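Local coordinates for glycosylation Associate Protein 3 (Streptococcus agalactiae serotype V, PDB 6OYC), which probably works with its Gap1 and Gap2 partners in the glycosylation and accessory Sec-dependent secretion of proteins, and may bind sugar, at residues Q161-L166 with Q187-L192; N225-G230 with T248-D253. All coordinates share one frame; numbering follows the deposited sequence.

Contact 1: residues Q161-L166 with Q187-L192; sequences QDVLNL and QQKVEL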
ATOM      1  N   GLN C 161      -8.331 -17.427  28.097  1.00 84.69           N
ATOM      2  CA  GLN C 161      -8.935 -16.585  27.073  1.00 75.47           C
ATOM      3  C   GLN C 161      -9.782 -17.441  26.141  1.00 70.60           C
ATOM      4  O   GLN C 161      -9.311 -18.456  25.616  1.00 69.47           O
ATOM      5  CB  GLN C 161      -7.858 -15.847  26.282  1.00 71.67           C
ATOM      6  CG  GLN C 161      -8.266 -14.463  25.808  1.00 71.64           C
ATOM      7  CD  GLN C 161      -7.153 -13.736  25.070  1.00 67.55           C
ATOM      8  OE1 GLN C 161      -6.007 -13.686  25.529  1.00 65.12           O
ATOM      9  NE2 GLN C 161      -7.490 -13.162  23.917  1.00 61.90           N
ATOM     10  N   ASP C 162     -11.034 -17.035  25.937  1.00 70.64           N
ATOM     11  CA  ASP C 162     -11.946 -17.783  25.077  1.00 71.19           C
ATOM     12  C   ASP C 162     -11.940 -17.294  23.633  1.00 66.01           C
ATOM     13  O   ASP C 162     -12.101 -18.102  22.710  1.00 62.82           O
ATOM     14  CB  ASP C 162     -13.371 -17.717  25.640  1.00 69.30           C
ATOM     15  CG  ASP C 162     -13.924 -16.292  25.687  1.00 80.81           C
ATOM     16  OD1 ASP C 162     -15.157 -16.136  25.531  1.00 83.74           O
ATOM     17  OD2 ASP C 162     -13.138 -15.330  25.879  1.00 85.94           O
ATOM     18  N   VAL C 163     -11.758 -15.996  23.408  1.00 67.72           N
ATOM     19  CA  VAL C 163     -11.797 -15.416  22.073  1.00 63.58           C
ATOM     20  C   VAL C 163     -10.490 -14.676  21.826  1.00 60.68           C
ATOM     21  O   VAL C 163      -9.984 -13.968  22.707  1.00 58.13           O
ATOM     22  CB  VAL C 163     -13.007 -14.470  21.902  1.00 63.11           C
ATOM     23  CG1 VAL C 163     -13.145 -14.019  20.460  1.00 56.23           C
ATOM     24  CG2 VAL C 163     -14.285 -15.144  22.372  1.00 65.30           C
ATOM     25  N   LEU C 164      -9.931 -14.864  20.637  1.00 50.46           N
ATOM     26  CA  LEU C 164      -8.897 -13.984  20.113  1.00 55.46           C
ATOM     27  C   LEU C 164      -9.460 -13.252  18.900  1.00 51.76           C
ATOM     28  O   LEU C 164      -9.883 -13.886  17.921  1.00 48.30           O
ATOM     29  CB  LEU C 164      -7.637 -14.756  19.736  1.00 54.21           C
ATOM     30  CG  LEU C 164      -6.597 -13.843  19.104  1.00 52.86           C
ATOM     31  CD1 LEU C 164      -6.140 -12.776  20.095  1.00 54.27           C
ATOM     32  CD2 LEU C 164      -5.430 -14.655  18.572  1.00 56.79           C
ATOM     33  N   ASN C 165      -9.486 -11.928  18.976  1.00 51.89           N
ATOM     34  CA  ASN C 165      -9.926 -11.086  17.869  1.00 52.51           C
ATOM     35  C   ASN C 165      -8.689 -10.441  17.258  1.00 49.38           C
ATOM     36  O   ASN C 165      -8.054  -9.583  17.875  1.00 50.98           O
ATOM     37  CB  ASN C 165     -10.945 -10.057  18.341  1.00 50.48           C
ATOM     38  CG  ASN C 165     -12.237 -10.702  18.810  1.00 54.98           C
ATOM     39  OD1 ASN C 165     -12.803 -11.558  18.121  1.00 48.06           O
ATOM     40  ND2 ASN C 165     -12.702 -10.305  19.993  1.00 57.87           N
ATOM     41  N   LEU C 166      -8.330 -10.892  16.065  1.00 47.70           N
ATOM     42  CA  LEU C 166      -7.141 -10.437  15.358  1.00 49.42           C
ATOM     43  C   LEU C 166      -7.568  -9.392  14.335  1.00 45.00           C
ATOM     44  O   LEU C 166      -8.294  -9.708  13.390  1.00 43.33           O
ATOM     45  CB  LEU C 166      -6.458 -11.617  14.674  1.00 48.18           C
ATOM     46  CG  LEU C 166      -4.965 -11.784  14.899  1.00 53.43           C
ATOM     47  CD1 LEU C 166      -4.659 -11.753  16.397  1.00 55.62           C
ATOM     48  CD2 LEU C 166      -4.504 -13.084  14.276  1.00 51.48           C
ATOM     49  N   GLN C 187     -15.497  -1.659  19.721  1.00 85.75           N
ATOM     50  CA  GLN C 187     -16.579  -2.255  20.481  1.00 83.57           C
ATOM     51  C   GLN C 187     -16.171  -3.634  20.985  1.00 76.18           C
ATOM     52  O   GLN C 187     -17.040  -4.402  21.416  1.00 69.72           O
ATOM     53  CB  GLN C 187     -17.865  -2.370  19.627  1.00 85.19           C
ATOM     54  CG  GLN C 187     -18.567  -1.033  19.343  1.00 85.81           C
ATOM     55  CD  GLN C 187     -19.882  -1.194  18.586  1.00 88.63           C
ATOM     56  OE1 GLN C 187     -20.065  -0.626  17.504  1.00 88.92           O
ATOM     57  NE2 GLN C 187     -20.806  -1.963  19.154  1.00 90.35           N
ATOM     58  N   GLN C 188     -14.876  -3.970  20.942  1.00 75.08           N
ATOM     59  CA  GLN C 188     -14.383  -5.269  21.382  1.00 74.12           C
ATOM     60  C   GLN C 188     -12.945  -5.157  21.873  1.00 67.27           C
ATOM     61  O   GLN C 188     -12.294  -4.117  21.748  1.00 73.02           O
ATOM     62  CB  GLN C 188     -14.431  -6.313  20.261  1.00 77.35           C
ATOM     63  CG  GLN C 188     -15.797  -6.726  19.800  1.00 77.09           C
ATOM     64  CD  GLN C 188     -15.813  -6.967  18.318  1.00 79.50           C
ATOM     65  OE1 GLN C 188     -15.979  -6.032  17.531  1.00 79.28           O
ATOM     66  NE2 GLN C 188     -15.621  -8.223  17.919  1.00 73.32           N
ATOM     67  N   LYS C 189     -12.477  -6.256  22.454  1.00 69.48           N
ATOM     68  CA  LYS C 189     -11.065  -6.555  22.642  1.00 74.53           C
ATOM     69  C   LYS C 189     -10.462  -7.019  21.316  1.00 72.78           C
ATOM     70  O   LYS C 189     -11.129  -7.688  20.520  1.00 72.66           O
ATOM     71  CB  LYS C 189     -10.921  -7.659  23.698  1.00 73.16           C
ATOM     72  CG  LYS C 189     -11.361  -9.031  23.168  1.00 77.21           C
ATOM     73  CD  LYS C 189     -11.567 -10.066  24.255  1.00 82.91           C
ATOM     74  CE  LYS C 189     -11.720 -11.439  23.633  1.00 79.59           C
ATOM     75  NZ  LYS C 189     -10.672 -12.365  24.130  1.00 72.07           N
ATOM     76  N   VAL C 190      -9.195  -6.669  21.073  1.00 68.57           N
ATOM     77  CA  VAL C 190      -8.564  -7.009  19.800  1.00 58.45           C
ATOM     78  C   VAL C 190      -7.046  -6.969  19.933  1.00 59.67           C
ATOM     79  O   VAL C 190      -6.495  -6.254  20.776  1.00 61.06           O
ATOM     80  CB  VAL C 190      -9.049  -6.061  18.673  1.00 60.60           C
ATOM     81  CG1 VAL C 190      -8.234  -4.779  18.647  1.00 64.74           C
ATOM     82  CG2 VAL C 190      -9.015  -6.772  17.346  1.00 58.26           C
ATOM     83  N   GLU C 191      -6.370  -7.738  19.077  1.00 55.93           N
ATOM     84  CA  GLU C 191      -4.925  -7.678  18.883  1.00 54.72           C
ATOM     85  C   GLU C 191      -4.643  -7.186  17.464  1.00 53.87           C
ATOM     86  O   GLU C 191      -5.116  -7.784  16.490  1.00 50.76           O
ATOM     87  CB  GLU C 191      -4.283  -9.051  19.097  1.00 57.49           C
ATOM     88  CG  GLU C 191      -4.261  -9.540  20.536  1.00 59.66           C
ATOM     89  CD  GLU C 191      -3.177  -8.863  21.349  1.00 67.09           C
ATOM     90  OE1 GLU C 191      -1.982  -9.032  20.999  1.00 65.32           O
ATOM     91  OE2 GLU C 191      -3.526  -8.149  22.324  1.00 63.04           O
ATOM     92  N   LEU C 192      -3.868  -6.109  17.348  1.00 49.48           N
ATOM     93  CA  LEU C 192      -3.516  -5.545  16.053  1.00 51.43           C
ATOM     94  C   LEU C 192      -2.253  -6.188  15.503  1.00 52.32           C
ATOM     95  O   LEU C 192      -1.246  -6.300  16.210  1.00 52.69           O
ATOM     96  CB  LEU C 192      -3.316  -4.035  16.148  1.00 49.87           C
ATOM     97  CG  LEU C 192      -4.377  -3.272  16.925  1.00 52.52           C
ATOM     98  CD1 LEU C 192      -4.050  -1.788  16.916  1.00 62.64           C
ATOM     99  CD2 LEU C 192      -5.720  -3.524  16.318  1.00 49.43           C
TER
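Glu191 N donates to Asn165 O across 2.8 Å. The second hydrogen bond is made by a side chain: Asn165 ND2 reaches Lys189 O at 3.1 Å, bent to 148° and tilted from both the carbonyl plane and the amide plane. In Asn165 a chi1 of -66° sets CG anti to the residue's own carbonyl carbon, beside the backbone N, and ND2 reaches the Lys189 carbonyl from there. Its other amide atom, OD1, accepts from Asn225 ND2 on strand 223-227, so both ends of the buried amide are held and its rotation is fixed.

The same Asn165 O also meets Val190 CA in a C-H...O contact of 3.3 Å, and Val190 CG2 presses on it as well. Leu166 CA makes a like contact with Glu191 O at 3.5 Å, within the parallel bridge that pairs these two residues.

Apolar packing extends the join. Leu166 CD1 rests 3.8 Å from Glu191 CB, while Leu164 CD1 meets Glu191 CG at the same distance, the two side chains crossing at about a right angle. The carboxylate of Glu191 bends off at chi2 and finds Thr156 N through OE1. The Lys189 side chain crosses that of Asn165 at about a right angle, its CG beside Asn165 ND2, and its CE lies 3.7 Å from Val163 CB. The ammonium itself is modelled too close to Val163 O, and its position is doubtful.

With one parallel bridge and a 76° divergence between the touching parts, the pairing is short. It joins the outermost strand 191-193 to strand 163-168 in a beta-alpha-beta unit, connected through helix 171-174, at one border of a five-stranded parallel sheet.

Contact 2: residues N225-G230 with T248-D253; sequences NVIAYG and TAYIND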
ATOM      1  N   ASN C 225     -11.061 -15.033  15.637  1.00 48.25           N
ATOM      2  CA  ASN C 225     -11.690 -14.273  14.571  1.00 46.69           C
ATOM      3  C   ASN C 225     -10.640 -13.364  13.942  1.00 46.55           C
ATOM      4  O   ASN C 225      -9.888 -12.685  14.655  1.00 46.38           O
ATOM      5  CB  ASN C 225     -12.863 -13.452  15.096  1.00 44.74           C
ATOM      6  CG  ASN C 225     -13.909 -14.303  15.767  1.00 47.35           C
ATOM      7  OD1 ASN C 225     -14.570 -15.116  15.123  1.00 49.59           O
ATOM      8  ND2 ASN C 225     -14.084 -14.107  17.070  1.00 49.01           N
ATOM      9  N   VAL C 226     -10.567 -13.375  12.619  1.00 44.12           N
ATOM     10  CA  VAL C 226      -9.664 -12.502  11.880  1.00 41.23           C
ATOM     11  C   VAL C 226     -10.527 -11.455  11.184  1.00 40.47           C
ATOM     12  O   VAL C 226     -11.337 -11.789  10.308  1.00 37.60           O
ATOM     13  CB  VAL C 226      -8.797 -13.292  10.894  1.00 41.74           C
ATOM     14  CG1 VAL C 226      -7.896 -12.358  10.120  1.00 40.06           C
ATOM     15  CG2 VAL C 226      -7.959 -14.327  11.655  1.00 41.40           C
ATOM     16  N   ILE C 227     -10.388 -10.197  11.626  1.00 41.07           N
ATOM     17  CA  ILE C 227     -11.168  -9.056  11.152  1.00 38.46           C
ATOM     18  C   ILE C 227     -10.300  -8.181  10.254  1.00 42.85           C
ATOM     19  O   ILE C 227      -9.144  -7.883  10.588  1.00 41.48           O
ATOM     20  CB  ILE C 227     -11.701  -8.220  12.330  1.00 44.48           C
ATOM     21  CG1 ILE C 227     -12.516  -9.087  13.290  1.00 48.01           C
ATOM     22  CG2 ILE C 227     -12.509  -7.024  11.833  1.00 41.15           C
ATOM     23  CD1 ILE C 227     -12.062  -8.953  14.721  1.00 45.38           C
ATOM     24  N   ALA C 228     -10.873  -7.736   9.133  1.00 44.67           N
ATOM     25  CA  ALA C 228     -10.204  -6.789   8.248  1.00 40.87           C
ATOM     26  C   ALA C 228     -11.200  -5.764   7.714  1.00 40.57           C
ATOM     27  O   ALA C 228     -12.415  -5.970   7.748  1.00 40.17           O
ATOM     28  CB  ALA C 228      -9.523  -7.503   7.088  1.00 41.18           C
ATOM     29  N   TYR C 229     -10.656  -4.652   7.204  1.00 41.29           N
ATOM     30  CA  TYR C 229     -11.439  -3.525   6.702  1.00 37.85           C
ATOM     31  C   TYR C 229     -10.955  -2.952   5.369  1.00 40.68           C
ATOM     32  O   TYR C 229     -11.642  -2.087   4.814  1.00 40.31           O
ATOM     33  CB  TYR C 229     -11.438  -2.386   7.730  1.00 37.60           C
ATOM     34  CG  TYR C 229     -10.054  -1.869   7.987  1.00 40.77           C
ATOM     35  CD1 TYR C 229      -9.240  -2.462   8.953  1.00 40.51           C
ATOM     36  CD2 TYR C 229      -9.538  -0.807   7.246  1.00 38.19           C
ATOM     37  CE1 TYR C 229      -7.966  -2.000   9.184  1.00 39.88           C
ATOM     38  CE2 TYR C 229      -8.260  -0.345   7.470  1.00 39.62           C
ATOM     39  CZ  TYR C 229      -7.478  -0.943   8.441  1.00 42.14           C
ATOM     40  OH  TYR C 229      -6.196  -0.485   8.664  1.00 42.25           O
ATOM     41  N   GLY C 230      -9.782  -3.362   4.867  1.00 39.85           N
ATOM     42  CA  GLY C 230      -9.245  -2.851   3.623  1.00 36.81           C
ATOM     43  C   GLY C 230      -8.854  -3.997   2.707  1.00 37.35           C
ATOM     44  O   GLY C 230      -8.970  -5.168   3.070  1.00 36.96           O
ATOM     45  N   THR C 248     -12.910 -17.773  12.127  1.00 46.54           N
ATOM     46  CA  THR C 248     -13.910 -17.052  11.355  1.00 47.89           C
ATOM     47  C   THR C 248     -13.287 -15.762  10.840  1.00 47.10           C
ATOM     48  O   THR C 248     -12.621 -15.037  11.593  1.00 43.59           O
ATOM     49  CB  THR C 248     -15.162 -16.739  12.180  1.00 50.41           C
ATOM     50  OG1 THR C 248     -15.746 -17.960  12.645  1.00 56.63           O
ATOM     51  CG2 THR C 248     -16.192 -16.034  11.309  1.00 50.58           C
ATOM     52  N   ALA C 249     -13.479 -15.499   9.558  1.00 43.58           N
ATOM     53  CA  ALA C 249     -13.033 -14.264   8.941  1.00 43.24           C
ATOM     54  C   ALA C 249     -14.188 -13.277   8.916  1.00 41.73           C
ATOM     55  O   ALA C 249     -15.320 -13.642   8.586  1.00 41.85           O
ATOM     56  CB  ALA C 249     -12.523 -14.513   7.518  1.00 39.76           C
ATOM     57  N   TYR C 250     -13.899 -12.027   9.263  1.00 41.52           N
ATOM     58  CA  TYR C 250     -14.854 -10.931   9.111  1.00 37.59           C
ATOM     59  C   TYR C 250     -14.241  -9.905   8.166  1.00 40.98           C
ATOM     60  O   TYR C 250     -13.203  -9.309   8.479  1.00 40.60           O
ATOM     61  CB  TYR C 250     -15.214 -10.329  10.467  1.00 41.18           C
ATOM     62  CG  TYR C 250     -15.955 -11.331  11.336  1.00 48.40           C
ATOM     63  CD1 TYR C 250     -15.258 -12.234  12.136  1.00 46.34           C
ATOM     64  CD2 TYR C 250     -17.346 -11.404  11.322  1.00 47.06           C
ATOM     65  CE1 TYR C 250     -15.924 -13.158  12.912  1.00 48.29           C
ATOM     66  CE2 TYR C 250     -18.018 -12.331  12.090  1.00 49.70           C
ATOM     67  CZ  TYR C 250     -17.301 -13.201  12.881  1.00 50.28           C
ATOM     68  OH  TYR C 250     -17.962 -14.116  13.654  1.00 60.04           O
ATOM     69  N   ILE C 251     -14.867  -9.733   7.000  1.00 38.62           N
ATOM     70  CA  ILE C 251     -14.418  -8.794   5.980  1.00 39.63           C
ATOM     71  C   ILE C 251     -15.570  -7.869   5.613  1.00 39.32           C
ATOM     72  O   ILE C 251     -16.741  -8.249   5.697  1.00 39.82           O
ATOM     73  CB  ILE C 251     -13.895  -9.517   4.719  1.00 39.72           C
ATOM     74  CG1 ILE C 251     -15.035 -10.271   4.019  1.00 37.27           C
ATOM     75  CG2 ILE C 251     -12.746 -10.435   5.070  1.00 38.87           C
ATOM     76  CD1 ILE C 251     -14.682 -10.729   2.639  1.00 34.20           C
ATOM     77  N   ASN C 252     -15.233  -6.646   5.197  1.00 37.90           N
ATOM     78  CA  ASN C 252     -16.237  -5.674   4.780  1.00 36.65           C
ATOM     79  C   ASN C 252     -16.347  -5.523   3.261  1.00 35.81           C
ATOM     80  O   ASN C 252     -16.939  -4.544   2.792  1.00 32.04           O
ATOM     81  CB  ASN C 252     -15.961  -4.313   5.430  1.00 36.46           C
ATOM     82  CG  ASN C 252     -14.663  -3.693   4.963  1.00 37.43           C
ATOM     83  OD1 ASN C 252     -13.952  -4.258   4.130  1.00 36.68           O
ATOM     84  ND2 ASN C 252     -14.347  -2.513   5.494  1.00 34.52           N
ATOM     85  N   ASP C 253     -15.768  -6.450   2.485  1.00 35.51           N
ATOM     86  CA  ASP C 253     -15.969  -6.516   1.039  1.00 35.09           C
ATOM     87  C   ASP C 253     -15.359  -5.322   0.293  1.00 36.51           C
ATOM     88  O   ASP C 253     -15.815  -4.961  -0.790  1.00 33.82           O
ATOM     89  CB  ASP C 253     -17.459  -6.652   0.692  1.00 36.03           C
ATOM     90  CG  ASP C 253     -18.102  -7.905   1.303  1.00 40.08           C
ATOM     91  OD1 ASP C 253     -17.470  -8.980   1.288  1.00 42.78           O
ATOM     92  OD2 ASP C 253     -19.241  -7.816   1.800  1.00 42.05           O
TER
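Asn225 and Tyr250 stand on the same face of the sheet, and with CG anti to the carbonyl carbon in both (chi1 -58° and -65°) the amide and ring come together, crossing obliquely. Asn225 OD1 sits at the ring edge, in its plane, 3.2 Å from Tyr250 CE1, while Asn225 ND2 is hydrogen-bonded to Asn165 OD1. OD1 also lies 3.4 Å from Thr248 CB, whose side chain runs beside that of Asn225 and points the same way; Thr248 OG1 itself bonds to Lys223 NZ. Farther along this face, Ile227 CG1 packs against Tyr250 CB.

Beneath these side chains the backbones form a regular parallel ladder: Val226 N donates to Thr248 O (2.8 Å), Tyr250 N to Val226 O (2.8 Å) and Ala228 N to Tyr250 O (2.9 Å). Strands 225-227 and 248-251 run 18° apart, 4.7 Å between axes, as the two strands of a right-handed beta-alpha-beta crossover through helix 231-243, against which Ala249 and Ile251 pack.

Past the ladder the separation widens to 5.6 Å between Tyr229 CA and Asn252 CA, and a side chain bridges it. Asn252 ND2 donates to Tyr229 O at 2.8 Å, coming in from the side of the carbonyl, with the acceptor in the amide plane. Asn252 OD1 accepts from Asn234 ND2 of the crossover helix, whose N-cap position is Gly230.

Contacts 1 and 2 belong to one parallel sheet, ordered 191-193, 163-168, 223-227, 248-251, with 289-291 beyond; their centres lie 13 Å apart. The inner strand of contact 1 is the neighbour of the first strand of contact 2. Probable hydrogen bonds join them, from Leu166 N to Asn225 O (2.8 Å) and from Ile227 N to Leu166 O (2.8 Å). Side chains meet as well: Val163 CG1 lies 3.5 Å from Asn225 ND2, and Asn165 CB 3.9 Å from Ile227 CD1. The contacts follow in series along the chain, and the pairing of strands 163-168 and 223-227 sets the two beta-alpha-beta units side by side; contact 1 is partly buried at the sheet border, contact 2 is buried.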